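Local structure of spectinomycin phosphotransferase (Legionella pneumophila serogroup 1, 3I0O) at residues Glu76-Ile81 / Pro101-Pro106. The protein binds ADP and probably transfers a phosphate group from a nucleotide to an aminoglycoside-like or other acceptor. Numbering follows the deposited sequence.
Sequences EIIFPI and PFIHAP. With ADP (adenosine-5'-diphosphate), chain B.
Ile78 reaches across to Pro101 and Ile103 with its two branches, and its side chain illustrates how an aliphatic residue can pack beside the amino group of an adenine held by backbone groups. From CB the chain forks. The Ile78 CG2 methyl, anti to the backbone N, turns to the proline ring, 3.8 Å from Pro101 CD, and also brushes ADP N6. The other arm leaves beside the backbone N (chi1 -48°) and extends fully through CG1. Its tip, CD1, thus comes over one side of the adenine plane, with Ile78 CD1 3.3 Å from ADP N6, and in the same position packs against Ile103 CG1 at 3.8 Å. The residues 101-106 follow strand 96-101 and form the linker toward the helical lobe, equivalent to the hinge of protein kinases, whose fold this family shares. The adenine bonds in the way familiar from kinases: ADP N6 donates a hydrogen bond to Pro101 O (3.2 Å, 160°). In return, Ile103 N donates an almost straight hydrogen bond to ADP N1 (2.9 Å, 176°). Two backbone groups thus read the Watson-Crick edge of the base, while Ile78 contributes apolar packing above the amino group. Between the two bonding residues, the C2 edge of the base points at a face of the Phe102 ring, ADP C2 lying 3.6 Å above the ring plane over its centre. Farther along, the CD1 methyl of Ile81 lies 3.6 Å from Pro101 N, and the carbonyl of Phe79 also approaches the proline ring at CD. A backbone hydrogen bond of Ile81 with Ala99 ties 76-81 to the strand leading into the hinge, and Lys52 adds a hydrogen bond to ADP. Tyr227 of strand 226-228 touches the side chains of both Ile78 and Ile103.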
loop_
_atom_site.group_PDB
_atom_site.type_symbol
_atom_site.label_atom_id
_atom_site.label_comp_id
_atom_site.label_asym_id
_atom_site.label_seq_id
_atom_site.Cartn_x
_atom_site.Cartn_y
_atom_site.Cartn_z
ATOM N N GLU A 76 11.845 -8.181 -9.603
ATOM C CA GLU A 76 10.451 -7.770 -9.563
ATOM C C GLU A 76 10.161 -6.396 -8.952
ATOM O O GLU A 76 9.098 -6.189 -8.377
ATOM C CB GLU A 76 9.617 -8.833 -8.840
ATOM C CG GLU A 76 9.508 -10.176 -9.566
ATOM C CD GLU A 76 10.727 -11.076 -9.376
ATOM O OE1 GLU A 76 11.609 -10.735 -8.556
ATOM O OE2 GLU A 76 10.798 -12.136 -10.040
ATOM N N ILE A 77 11.111 -5.469 -9.048
ATOM C CA ILE A 77 10.910 -4.106 -8.553
ATOM C C ILE A 77 11.307 -3.151 -9.689
ATOM O O ILE A 77 12.177 -3.470 -10.503
ATOM C CB ILE A 77 11.769 -3.781 -7.288
ATOM C CG1 ILE A 77 13.241 -4.025 -7.582
ATOM C CG2 ILE A 77 11.304 -4.615 -6.097
ATOM C CD1 ILE A 77 14.145 -3.730 -6.417
ATOM N N ILE A 78 10.666 -1.992 -9.757
ATOM C CA ILE A 78 10.980 -1.046 -10.811
ATOM C C ILE A 78 12.080 -0.115 -10.334
ATOM O O ILE A 78 11.840 0.770 -9.517
ATOM C CB ILE A 78 9.734 -0.223 -11.202
ATOM C CG1 ILE A 78 8.540 -1.170 -11.422
ATOM C CG2 ILE A 78 10.025 0.582 -12.455
ATOM C CD1 ILE A 78 7.231 -0.481 -11.765
ATOM N N PHE A 79 13.293 -0.318 -10.839
ATOM C CA PHE A 79 14.422 0.517 -10.435
ATOM C C PHE A 79 14.349 1.898 -11.086
ATOM O O PHE A 79 14.175 2.023 -12.297
ATOM C CB PHE A 79 15.757 -0.156 -10.787
ATOM C CG PHE A 79 16.926 0.372 -9.989
ATOM C CD1 PHE A 79 17.070 0.037 -8.643
ATOM C CD2 PHE A 79 17.866 1.222 -10.574
ATOM C CE1 PHE A 79 18.131 0.539 -7.885
ATOM C CE2 PHE A 79 18.936 1.734 -9.820
ATOM C CZ PHE A 79 19.067 1.389 -8.470
ATOM N N PRO A 80 14.496 2.957 -10.282
ATOM C CA PRO A 80 14.444 4.335 -10.780
ATOM C C PRO A 80 15.521 4.632 -11.822
ATOM O O PRO A 80 16.511 3.917 -11.939
ATOM C CB PRO A 80 14.644 5.183 -9.515
ATOM C CG PRO A 80 14.256 4.266 -8.392
ATOM C CD PRO A 80 14.801 2.930 -8.844
ATOM N N ILE A 81 15.309 5.701 -12.570
ATOM C CA ILE A 81 16.247 6.141 -13.581
ATOM C C ILE A 81 17.190 7.161 -12.938
ATOM O O ILE A 81 16.751 8.021 -12.177
ATOM C CB ILE A 81 15.476 6.762 -14.743
ATOM C CG1 ILE A 81 14.738 5.644 -15.477
ATOM C CG2 ILE A 81 16.413 7.499 -15.680
ATOM C CD1 ILE A 81 13.564 6.119 -16.222
ATOM N N PRO A 101 11.074 3.659 -15.563
ATOM C CA PRO A 101 10.656 3.388 -16.938
ATOM C C PRO A 101 9.142 3.154 -16.801
ATOM O O PRO A 101 8.660 2.838 -15.708
ATOM C CB PRO A 101 11.413 2.114 -17.285
ATOM C CG PRO A 101 11.601 1.440 -15.947
ATOM C CD PRO A 101 11.942 2.591 -15.036
ATOM N N PHE A 102 8.387 3.309 -17.881
ATOM C CA PHE A 102 6.954 3.102 -17.803
ATOM C C PHE A 102 6.627 1.641 -18.053
ATOM O O PHE A 102 7.091 1.058 -19.035
ATOM C CB PHE A 102 6.230 3.968 -18.833
ATOM C CG PHE A 102 4.757 4.121 -18.570
ATOM C CD1 PHE A 102 4.275 5.226 -17.889
ATOM C CD2 PHE A 102 3.852 3.151 -18.999
ATOM C CE1 PHE A 102 2.903 5.372 -17.632
ATOM C CE2 PHE A 102 2.484 3.285 -18.749
ATOM C CZ PHE A 102 2.009 4.401 -18.064
ATOM N N ILE A 103 5.833 1.057 -17.156
ATOM C CA ILE A 103 5.405 -0.342 -17.252
ATOM C C ILE A 103 3.895 -0.340 -17.567
ATOM O O ILE A 103 3.093 0.177 -16.791
ATOM C CB ILE A 103 5.655 -1.086 -15.906
ATOM C CG1 ILE A 103 7.134 -0.998 -15.520
ATOM C CG2 ILE A 103 5.200 -2.545 -16.007
ATOM C CD1 ILE A 103 8.062 -1.733 -16.448
ATOM N N HIS A 104 3.511 -0.919 -18.696
ATOM C CA HIS A 104 2.103 -0.937 -19.107
ATOM C C HIS A 104 1.188 -1.973 -18.437
ATOM O O HIS A 104 -0.038 -1.884 -18.540
ATOM C CB HIS A 104 2.020 -1.093 -20.634
ATOM C CG HIS A 104 2.460 0.126 -21.387
ATOM N ND1 HIS A 104 1.634 1.209 -21.599
ATOM C CD2 HIS A 104 3.657 0.456 -21.928
ATOM C CE1 HIS A 104 2.303 2.156 -22.234
ATOM N NE2 HIS A 104 3.534 1.725 -22.444
ATOM N N ALA A 105 1.771 -2.946 -17.752
ATOM C CA ALA A 105 0.981 -3.978 -17.093
ATOM C C ALA A 105 -0.088 -3.412 -16.161
ATOM O O ALA A 105 0.110 -2.380 -15.524
ATOM C CB ALA A 105 1.894 -4.909 -16.316
ATOM N N PRO A 106 -1.248 -4.079 -16.083
ATOM C CA PRO A 106 -2.329 -3.615 -15.206
ATOM C C PRO A 106 -2.031 -4.131 -13.795
ATOM O O PRO A 106 -1.203 -5.030 -13.632
ATOM C CB PRO A 106 -3.552 -4.285 -15.810
ATOM C CG PRO A 106 -2.993 -5.635 -16.225
ATOM C CD PRO A 106 -1.674 -5.253 -16.875
HETATM P PB ADP B . 0.317 5.207 -4.626
HETATM O O1B ADP B . 1.040 4.928 -3.365
HETATM O O2B ADP B . -0.190 6.574 -4.890
HETATM O O3B ADP B . -0.925 4.176 -4.739
HETATM P PA ADP B . 1.649 3.283 -6.317
HETATM O O1A ADP B . 3.122 3.166 -6.297
HETATM O O2A ADP B . 0.838 2.304 -5.561
HETATM O O3A ADP B . 1.269 4.796 -5.866
HETATM O "O5'" ADP B . 1.154 3.266 -7.856
HETATM C "C5'" ADP B . -0.236 3.475 -8.187
HETATM C "C4'" ADP B . -0.519 3.142 -9.659
HETATM O "O4'" ADP B . 0.361 3.864 -10.536
HETATM C "C3'" ADP B . -0.296 1.669 -10.043
HETATM O "O3'" ADP B . -1.537 0.953 -9.940
HETATM C "C2'" ADP B . 0.091 1.792 -11.524
HETATM O "O2'" ADP B . -1.106 1.870 -12.325
HETATM C "C1'" ADP B . 0.864 3.119 -11.659
HETATM N N9 ADP B . 2.353 2.960 -11.730
HETATM C C8 ADP B . 3.266 2.905 -10.699
HETATM N N7 ADP B . 4.500 2.756 -11.084
HETATM C C5 ADP B . 4.416 2.707 -12.470
HETATM C C6 ADP B . 5.402 2.557 -13.517
HETATM N N6 ADP B . 6.701 2.426 -13.272
HETATM N N1 ADP B . 4.964 2.550 -14.814
HETATM C C2 ADP B . 3.646 2.683 -15.066
HETATM N N3 ADP B . 2.645 2.828 -14.181
HETATM C C4 ADP B . 3.108 2.832 -12.883
#